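Local coordinates for protein 3-polyprenyl-4-hydroxybenzoate decarboxylase and related decarboxylases (PDB 6H6V) that acts as a UbiD-family, prenylated-FMN-dependent decarboxylase that binds flavin and manganese and can carboxylate 2-furoic acid to 2,5-furandicarboxylic acid, at residues Lys23-Val28 / Leu44-Val49; Ala133-Ala138 / Arg146-His151; Gly258-Tyr263 / Gly327-Tyr332. All coordinates share one frame; numbering follows the deposited sequence.

Contact 1: residues Lys23-Val28 / Leu44-Val49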
# COMPACT_ATOMS: atom_id res chain seq x y z
N LYS F 23 50.81 -4.61 -31.06
CA LYS F 23 50.70 -3.31 -31.71
C LYS F 23 50.77 -2.19 -30.66
O LYS F 23 50.41 -2.40 -29.50
CB LYS F 23 49.41 -3.23 -32.55
CG LYS F 23 49.57 -2.47 -33.86
CD LYS F 23 48.29 -2.44 -34.68
CE LYS F 23 48.25 -1.27 -35.67
NZ LYS F 23 46.85 -0.78 -35.78
N GLU F 24 51.27 -1.02 -31.05
CA GLU F 24 51.42 0.09 -30.11
C GLU F 24 50.02 0.58 -29.70
O GLU F 24 49.11 0.58 -30.52
CB GLU F 24 52.24 1.23 -30.71
CG GLU F 24 52.85 2.16 -29.66
CD GLU F 24 53.30 3.52 -30.19
OE1 GLU F 24 52.45 4.28 -30.72
OE2 GLU F 24 54.50 3.84 -30.02
N VAL F 25 49.87 0.94 -28.42
CA VAL F 25 48.61 1.48 -27.87
C VAL F 25 48.85 2.69 -26.96
O VAL F 25 49.80 2.72 -26.19
CB VAL F 25 47.81 0.42 -27.07
CG1 VAL F 25 47.38 -0.71 -27.98
CG2 VAL F 25 48.60 -0.12 -25.88
N ASP F 26 47.96 3.67 -27.07
CA ASP F 26 48.04 4.90 -26.28
C ASP F 26 47.53 4.58 -24.86
O ASP F 26 46.49 3.95 -24.71
CB ASP F 26 47.18 5.99 -26.96
CG ASP F 26 47.55 7.43 -26.53
OD1 ASP F 26 48.05 7.66 -25.41
OD2 ASP F 26 47.33 8.35 -27.35
N PRO F 27 48.26 5.00 -23.81
CA PRO F 27 47.68 4.83 -22.46
C PRO F 27 46.42 5.67 -22.23
O PRO F 27 45.59 5.31 -21.41
CB PRO F 27 48.81 5.32 -21.54
CG PRO F 27 49.63 6.22 -22.38
CD PRO F 27 49.62 5.54 -23.73
N VAL F 28 46.31 6.79 -22.94
CA VAL F 28 45.13 7.64 -22.87
C VAL F 28 44.03 6.99 -23.72
O VAL F 28 44.07 7.04 -24.94
CB VAL F 28 45.46 9.10 -23.32
CG1 VAL F 28 44.20 9.95 -23.45
CG2 VAL F 28 46.43 9.74 -22.33
N LEU F 44 44.52 -9.09 -21.02
CA LEU F 44 45.31 -8.53 -22.09
C LEU F 44 46.63 -8.04 -21.53
O LEU F 44 46.66 -7.34 -20.50
CB LEU F 44 44.60 -7.36 -22.75
CG LEU F 44 43.28 -7.63 -23.46
CD1 LEU F 44 42.80 -6.33 -24.09
CD2 LEU F 44 43.40 -8.74 -24.49
N LEU F 45 47.73 -8.39 -22.20
CA LEU F 45 49.04 -7.86 -21.89
C LEU F 45 49.49 -6.98 -23.04
O LEU F 45 49.77 -7.48 -24.13
CB LEU F 45 50.02 -9.01 -21.66
CG LEU F 45 51.50 -8.67 -21.47
CD1 LEU F 45 51.71 -7.60 -20.42
CD2 LEU F 45 52.25 -9.91 -21.06
N PHE F 46 49.52 -5.67 -22.80
CA PHE F 46 49.94 -4.69 -23.80
C PHE F 46 51.47 -4.56 -23.79
O PHE F 46 52.03 -3.85 -22.95
CB PHE F 46 49.27 -3.33 -23.53
CG PHE F 46 47.77 -3.39 -23.57
CD1 PHE F 46 47.09 -3.30 -24.77
CD2 PHE F 46 47.03 -3.56 -22.40
CE1 PHE F 46 45.69 -3.35 -24.81
CE2 PHE F 46 45.65 -3.62 -22.43
CZ PHE F 46 44.98 -3.53 -23.64
N GLU F 47 52.13 -5.23 -24.72
CA GLU F 47 53.60 -5.26 -24.79
C GLU F 47 54.24 -3.93 -25.19
O GLU F 47 55.41 -3.72 -24.90
CB GLU F 47 54.10 -6.38 -25.70
CG GLU F 47 53.72 -7.76 -25.19
CD GLU F 47 54.31 -8.92 -25.97
OE1 GLU F 47 54.44 -8.83 -27.22
OE2 GLU F 47 54.62 -9.95 -25.32
N ARG F 48 53.48 -3.03 -25.82
CA ARG F 48 54.02 -1.80 -26.37
C ARG F 48 53.09 -0.61 -26.08
O ARG F 48 52.11 -0.37 -26.79
CB ARG F 48 54.23 -1.98 -27.88
CG ARG F 48 55.20 -1.01 -28.55
CD ARG F 48 55.36 -1.26 -30.05
NE ARG F 48 56.76 -1.08 -30.47
CZ ARG F 48 57.76 -1.97 -30.30
NH1 ARG F 48 57.54 -3.15 -29.73
NH2 ARG F 48 58.98 -1.67 -30.71
N VAL F 49 53.39 0.12 -25.01
CA VAL F 49 52.58 1.26 -24.60
C VAL F 49 53.33 2.55 -24.97
O VAL F 49 54.40 2.83 -24.43
CB VAL F 49 52.28 1.22 -23.08
CG1 VAL F 49 51.32 2.34 -22.68
CG2 VAL F 49 51.70 -0.13 -22.70
O HOH W 1 50.40 -3.12 -26.94

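Contact 2: residues Ala133-Ala138 / Arg146-His151. With MN (manganese (II) ion), chain B; K (potassium ion), chain C; FMN (flavin mononucleotide), chain D.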
# COMPACT_ATOMS: atom_id res chain seq x y z
N ALA F 133 45.01 -0.14 -9.40
CA ALA F 133 45.23 -1.51 -8.90
C ALA F 133 46.29 -1.61 -7.79
O ALA F 133 46.88 -2.68 -7.58
CB ALA F 133 45.60 -2.42 -10.05
N ALA F 134 46.51 -0.52 -7.04
CA ALA F 134 47.50 -0.51 -5.98
C ALA F 134 46.86 -0.86 -4.64
O ALA F 134 45.97 -0.14 -4.19
CB ALA F 134 48.15 0.86 -5.88
N ILE F 135 47.31 -1.95 -4.02
CA ILE F 135 46.97 -2.19 -2.61
C ILE F 135 47.74 -1.17 -1.77
O ILE F 135 48.89 -0.87 -2.05
CB ILE F 135 47.23 -3.63 -2.13
CG1 ILE F 135 48.70 -4.02 -2.16
CG2 ILE F 135 46.43 -4.60 -2.98
CD1 ILE F 135 48.97 -5.32 -1.41
N LEU F 136 47.08 -0.61 -0.77
CA LEU F 136 47.67 0.39 0.10
C LEU F 136 47.80 -0.23 1.49
O LEU F 136 46.79 -0.63 2.09
CB LEU F 136 46.79 1.63 0.14
CG LEU F 136 47.30 2.83 0.96
CD1 LEU F 136 46.69 4.13 0.44
CD2 LEU F 136 47.01 2.69 2.45
N ILE F 137 49.03 -0.28 1.98
CA ILE F 137 49.34 -0.84 3.30
C ILE F 137 49.70 0.28 4.27
O ILE F 137 50.42 1.22 3.90
CB ILE F 137 50.50 -1.84 3.19
CG1 ILE F 137 50.15 -2.93 2.17
CG2 ILE F 137 50.79 -2.48 4.54
CD1 ILE F 137 51.36 -3.52 1.46
N ALA F 138 49.20 0.18 5.49
CA ALA F 138 49.46 1.19 6.53
C ALA F 138 49.30 0.58 7.91
O ALA F 138 48.55 -0.37 8.06
CB ALA F 138 48.50 2.35 6.38
N ARG F 146 48.61 -3.53 11.11
CA ARG F 146 48.45 -3.03 9.74
C ARG F 146 47.17 -3.43 9.03
O ARG F 146 46.52 -4.42 9.37
CB ARG F 146 49.69 -3.32 8.88
CG ARG F 146 49.81 -4.73 8.38
CD ARG F 146 51.09 -4.95 7.60
NE ARG F 146 51.34 -6.39 7.65
CZ ARG F 146 52.47 -7.01 8.01
NH1 ARG F 146 53.57 -6.33 8.32
NH2 ARG F 146 52.49 -8.34 8.03
N ASN F 147 46.84 -2.62 8.03
CA ASN F 147 45.61 -2.73 7.25
C ASN F 147 46.00 -2.66 5.78
O ASN F 147 47.02 -2.06 5.41
CB ASN F 147 44.67 -1.57 7.59
CG ASN F 147 43.28 -1.73 6.98
OD1 ASN F 147 42.42 -2.43 7.52
ND2 ASN F 147 43.06 -1.06 5.86
N VAL F 148 45.17 -3.28 4.94
CA VAL F 148 45.31 -3.22 3.50
C VAL F 148 43.94 -2.85 2.91
O VAL F 148 42.91 -3.40 3.34
CB VAL F 148 45.76 -4.56 2.90
CG1 VAL F 148 46.13 -4.41 1.42
CG2 VAL F 148 46.96 -5.11 3.66
N SER F 149 43.95 -1.93 1.96
CA SER F 149 42.76 -1.57 1.19
C SER F 149 43.21 -1.04 -0.15
O SER F 149 44.38 -0.71 -0.31
CB SER F 149 41.95 -0.49 1.93
OG SER F 149 42.75 0.54 2.47
N ILE F 150 42.30 -0.95 -1.11
CA ILE F 150 42.61 -0.41 -2.42
C ILE F 150 41.94 0.95 -2.58
O ILE F 150 40.78 1.09 -2.22
CB ILE F 150 42.12 -1.35 -3.54
CG1 ILE F 150 42.80 -2.72 -3.43
CG2 ILE F 150 42.40 -0.73 -4.91
CD1 ILE F 150 42.31 -3.75 -4.42
N HIS F 151 42.67 1.93 -3.10
CA HIS F 151 42.15 3.28 -3.26
C HIS F 151 42.60 3.87 -4.57
O HIS F 151 43.75 3.68 -4.95
CB HIS F 151 42.65 4.19 -2.15
CG HIS F 151 42.32 3.70 -0.79
ND1 HIS F 151 41.26 4.20 -0.07
CD2 HIS F 151 42.86 2.72 -0.03
CE1 HIS F 151 41.17 3.56 1.09
NE2 HIS F 151 42.13 2.65 1.14
MN MN B . 40.69 -3.76 7.31
K K C . 39.93 -4.35 4.02
N1 FMN D . 37.76 2.54 -1.42
C2 FMN D . 37.94 3.88 -1.30
O2 FMN D . 37.72 4.40 -0.18
N3 FMN D . 38.36 4.65 -2.33
C4 FMN D . 38.63 4.15 -3.55
O4 FMN D . 39.04 4.85 -4.51
C4A FMN D . 38.45 2.71 -3.72
N5 FMN D . 38.71 2.15 -4.88
C5A FMN D . 38.56 0.84 -5.05
C6 FMN D . 38.87 0.36 -6.30
C7 FMN D . 38.75 -0.98 -6.56
C7M FMN D . 39.14 -1.34 -7.96
C8 FMN D . 38.28 -1.93 -5.47
C8M FMN D . 38.09 -3.42 -5.66
C9 FMN D . 37.98 -1.43 -4.22
C9A FMN D . 38.10 -0.06 -3.95
N10 FMN D . 37.83 0.53 -2.70
C10 FMN D . 37.98 1.91 -2.58
C1' FMN D . 37.30 -0.22 -1.56
C2' FMN D . 38.24 -0.61 -0.45
O2' FMN D . 39.57 -0.97 -0.88
C3' FMN D . 37.59 -1.83 0.15
O3' FMN D . 36.22 -1.59 0.41
C4' FMN D . 38.31 -2.25 1.39
O4' FMN D . 37.65 -3.48 1.76
C5' FMN D . 38.34 -1.16 2.49
O5' FMN D . 38.35 -1.81 3.78
P FMN D . 39.28 -1.56 5.08
O1P FMN D . 39.18 -0.06 5.25
O2P FMN D . 38.66 -2.48 6.12
O3P FMN D . 40.66 -2.03 4.71
O HOH W 2 44.91 2.07 -7.00
O HOH W 3 44.47 0.33 4.41
O HOH W 4 40.80 -5.40 9.01

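Contact 3: residues Gly258-Tyr263 / Gly327-Tyr332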
# COMPACT_ATOMS: atom_id res chain seq x y z
N GLY F 258 35.45 7.95 -13.32
CA GLY F 258 34.44 6.95 -13.65
C GLY F 258 34.55 5.79 -12.67
O GLY F 258 35.62 5.19 -12.53
N GLU F 259 33.45 5.47 -12.00
CA GLU F 259 33.45 4.51 -10.91
C GLU F 259 32.66 3.21 -11.20
O GLU F 259 32.10 3.05 -12.28
CB GLU F 259 32.93 5.19 -9.63
CG GLU F 259 34.02 5.74 -8.72
CD GLU F 259 35.03 4.69 -8.21
OE1 GLU F 259 36.08 5.12 -7.65
OE2 GLU F 259 34.80 3.45 -8.36
N TYR F 260 32.65 2.30 -10.23
CA TYR F 260 32.03 0.97 -10.37
C TYR F 260 30.61 0.92 -10.96
O TYR F 260 30.30 -0.03 -11.70
CB TYR F 260 32.10 0.18 -9.05
CG TYR F 260 31.24 0.78 -7.95
CD1 TYR F 260 29.86 0.52 -7.88
CD2 TYR F 260 31.80 1.62 -6.98
CE1 TYR F 260 29.07 1.09 -6.89
CE2 TYR F 260 31.02 2.19 -5.98
CZ TYR F 260 29.65 1.93 -5.94
OH TYR F 260 28.88 2.49 -4.95
N PRO F 261 29.74 1.92 -10.67
CA PRO F 261 28.38 1.78 -11.18
C PRO F 261 28.15 2.40 -12.56
O PRO F 261 27.01 2.66 -12.93
CB PRO F 261 27.56 2.51 -10.12
CG PRO F 261 28.44 3.63 -9.70
CD PRO F 261 29.87 3.18 -9.91
N ARG F 262 29.22 2.62 -13.31
CA ARG F 262 29.16 3.26 -14.62
C ARG F 262 28.65 4.71 -14.51
O ARG F 262 28.06 5.21 -15.45
CB ARG F 262 28.40 2.38 -15.65
CG ARG F 262 29.15 1.10 -16.04
CD ARG F 262 28.35 0.03 -16.80
NE ARG F 262 28.54 -1.32 -16.20
CZ ARG F 262 27.73 -2.39 -16.34
NH1 ARG F 262 26.63 -2.35 -17.11
NH2 ARG F 262 28.02 -3.52 -15.69
N TYR F 263 28.91 5.40 -13.39
CA TYR F 263 28.69 6.86 -13.25
C TYR F 263 29.96 7.52 -12.70
O TYR F 263 30.84 6.85 -12.19
CB TYR F 263 27.53 7.18 -12.33
CG TYR F 263 26.20 6.64 -12.80
CD1 TYR F 263 25.44 7.30 -13.76
CD2 TYR F 263 25.69 5.45 -12.27
CE1 TYR F 263 24.21 6.81 -14.18
CE2 TYR F 263 24.47 4.94 -12.70
CZ TYR F 263 23.73 5.63 -13.65
OH TYR F 263 22.52 5.13 -14.06
N GLY F 327 24.93 -6.90 -13.22
CA GLY F 327 23.94 -5.90 -13.56
C GLY F 327 23.75 -4.88 -12.47
O GLY F 327 23.53 -3.71 -12.75
N GLY F 328 23.85 -5.32 -11.21
CA GLY F 328 23.82 -4.40 -10.07
C GLY F 328 25.17 -3.91 -9.56
O GLY F 328 25.27 -3.49 -8.41
N SER F 329 26.19 -3.94 -10.42
CA SER F 329 27.58 -3.63 -10.03
C SER F 329 28.10 -4.46 -8.84
O SER F 329 28.89 -3.98 -8.03
CB SER F 329 27.72 -2.12 -9.74
OG SER F 329 27.06 -1.35 -10.73
N CYS F 330 27.65 -5.72 -8.76
CA CYS F 330 28.08 -6.65 -7.72
C CYS F 330 27.99 -6.02 -6.34
O CYS F 330 28.96 -5.99 -5.58
CB CYS F 330 29.48 -7.19 -8.04
SG CYS F 330 29.54 -8.10 -9.63
N ARG F 331 26.79 -5.56 -6.01
CA ARG F 331 26.54 -4.66 -4.88
C ARG F 331 25.05 -4.49 -4.61
O ARG F 331 24.57 -4.74 -3.50
CB ARG F 331 27.07 -3.26 -5.20
CG ARG F 331 28.32 -2.85 -4.48
CD ARG F 331 28.73 -1.47 -4.97
NE ARG F 331 30.10 -1.12 -4.61
CZ ARG F 331 31.19 -1.66 -5.17
NH1 ARG F 331 31.11 -2.61 -6.12
NH2 ARG F 331 32.39 -1.24 -4.78
N TYR F 332 24.35 -4.01 -5.65
CA TYR F 332 23.01 -3.46 -5.53
C TYR F 332 21.93 -4.52 -5.67
O TYR F 332 20.90 -4.43 -5.01
CB TYR F 332 22.77 -2.39 -6.59
CG TYR F 332 23.65 -1.16 -6.57
CD1 TYR F 332 23.94 -0.50 -5.38
CD2 TYR F 332 24.15 -0.61 -7.75
CE1 TYR F 332 24.71 0.66 -5.36
CE2 TYR F 332 24.94 0.53 -7.73
CZ TYR F 332 25.22 1.15 -6.54
OH TYR F 332 25.99 2.29 -6.53
O HOH W 5 28.54 -1.45 -13.27

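Contact 1: residues Lys23-Val28 / Leu44-Val49
V25 and V49 form a single beta bridge, an isolated link between the loop after strand 18-21 and the turn that leaves strand 43-46 in the N-terminal part of the UbiD fold. Its cross-segment bond runs from V25 N to R48 O at 3.1 Å. A CA-H...O contact from V49 CA to V25 O supports it, and V25 also makes a backbone bond to K50. Valine suits V25, which is buried: its branch point fills space close to the backbone. With V25 CG1 beside the backbone N (chi1 -64°), CG2 turns to F46 and lies 3.7 Å from F46 CD1, the two side chains crossing at about a right angle. The F46 ring also packs on I31 and L34 of helix 30-38, tying the bridge to that helix. Further along, the compact ring of P27 puts its CD 3.8 Å from V49 CG1.

At the solvent-facing side R48 can be followed outward. Its CB rests near E24 CA. Its CG, anti to the backbone N (chi1 -160°), lies 4.1 Å from E24 CG, and its CD comes within 4.0 Å of E24 CB. The chain then bends at chi3, and R48 NE stays 5.4 Å from E24 OE2. At the tip the guanidinium plane is 24° from that of the E24 carboxylate, with no salt bridge formed, so the opposite charges probably attract only weakly, while the aliphatic stems do the touching. K23 meets Y446 of a second subunit in a cation-pi contact. Between the backbones a water lies 2.7 Å from K23 O and accepts from R48 N at 3.3 Å.

Contact 2: residues Ala133-Ala138 / Arg146-His151
The beta hairpin of strands 130-139 and 146-157 pairs L136 with S149 and A138 with N147, both antiparallel hydrogen-bonded pairs. L136 N gives S149 O a bond of 2.7 Å, and N147 N gives A138 O one of 2.8 Å. On one face I135 CB packs 3.8 Å from V148 CG1, while I137 CG1 lies alongside V148 CG2, branched aliphatics well suited to this buried layer. R146 sends its chain past I137 CG2 to salt bridges with D209 and E233.

This hairpin belongs to the antiparallel sheet of the Rift-related, FMN-binding domain, and strand 146-150 turns its other backbone edge to the cofactor. There I150 N donates to FMN O2' at 2.7 Å and I150 O accepts from that same hydroxyl, while V148 O binds potassium. With CG anti to the backbone N (chi1 -171°), the N147 amide splits its duties: OD1 binds manganese at 2.2 Å beside H169 and E210, and ND2 donates to FMN O3P at 2.8 Å.

H151 CD2 approaches L136 CB, and its NE2 meets S149 OG in the ring plane at 2.6 Å, while ND1 bonds to L164 O. The S149 hydroxyl also bonds to a water that accepts from N147 ND2. Replacing this histidine by alanine would probably leave L164 O without its donor and S149 OG held by its water alone among these partners, and open a gap beside L136 CB.

Contact 3: residues Gly258-Tyr263 / Gly327-Tyr332
Y260 and R331 stack flat: the guanidinium lies over one face of the phenol ring, planes 12° apart, with R331 CZ 3.6 Å from the ring centroid in a cation-pi contact. Y260 CG sits between the backbone N and the carbonyl carbon (chi1 67°), which turns one ring face to R331 and the other to P261 CD. At the ring edge come S329 CB and Y332 CZ, the latter 3.9 Å from Y260 CE1. A tyrosine suits this place, offering a broad face to the cation and a hydroxyl that bonds to N401 ND2.

A second shell positions these groups. R331 NH1 donates to S329 O at 3.2 Å, in the guanidinium plane, which, with the stack, helps to hold the guanidinium's rotation. A water joins Y260 O to S329 OG. Y260 N donates to E259 OE2 at 3.1 Å, anchoring the backbone from which the ring projects; E259 OE1 forms a salt bridge with R152, a flavin-binding residue. P261 O accepts from W380 of a second subunit.

The stack holds the guanidinium flat and probably keeps a positive group near the flavin site, consistent with a pocket for a carboxylate substrate.

Overall arrangement
The three contacts follow one another along the chain, each closing before the next opens. Contact 1 lies in the N-terminal family region, about 24 Å from the chain centre, and its centre is about 26 Å from those of contacts 2 and 3. Contact 2 sits in the antiparallel sheet of the Rift-related region. Contact 3 begins at the end of strand 252-258 of that sheet and reaches the loop before strand 333-338 of the C-terminal sheet. Contacts 2 and 3 come within about 7 Å at their nearest atoms, without touching, and the side chain of R331 is about 6 Å from the FMN. One thus supplies part of the cofactor site, while the other joins the Rift-related and C-terminal family regions beside it; contacts 1 and 3 also touch the second subunit.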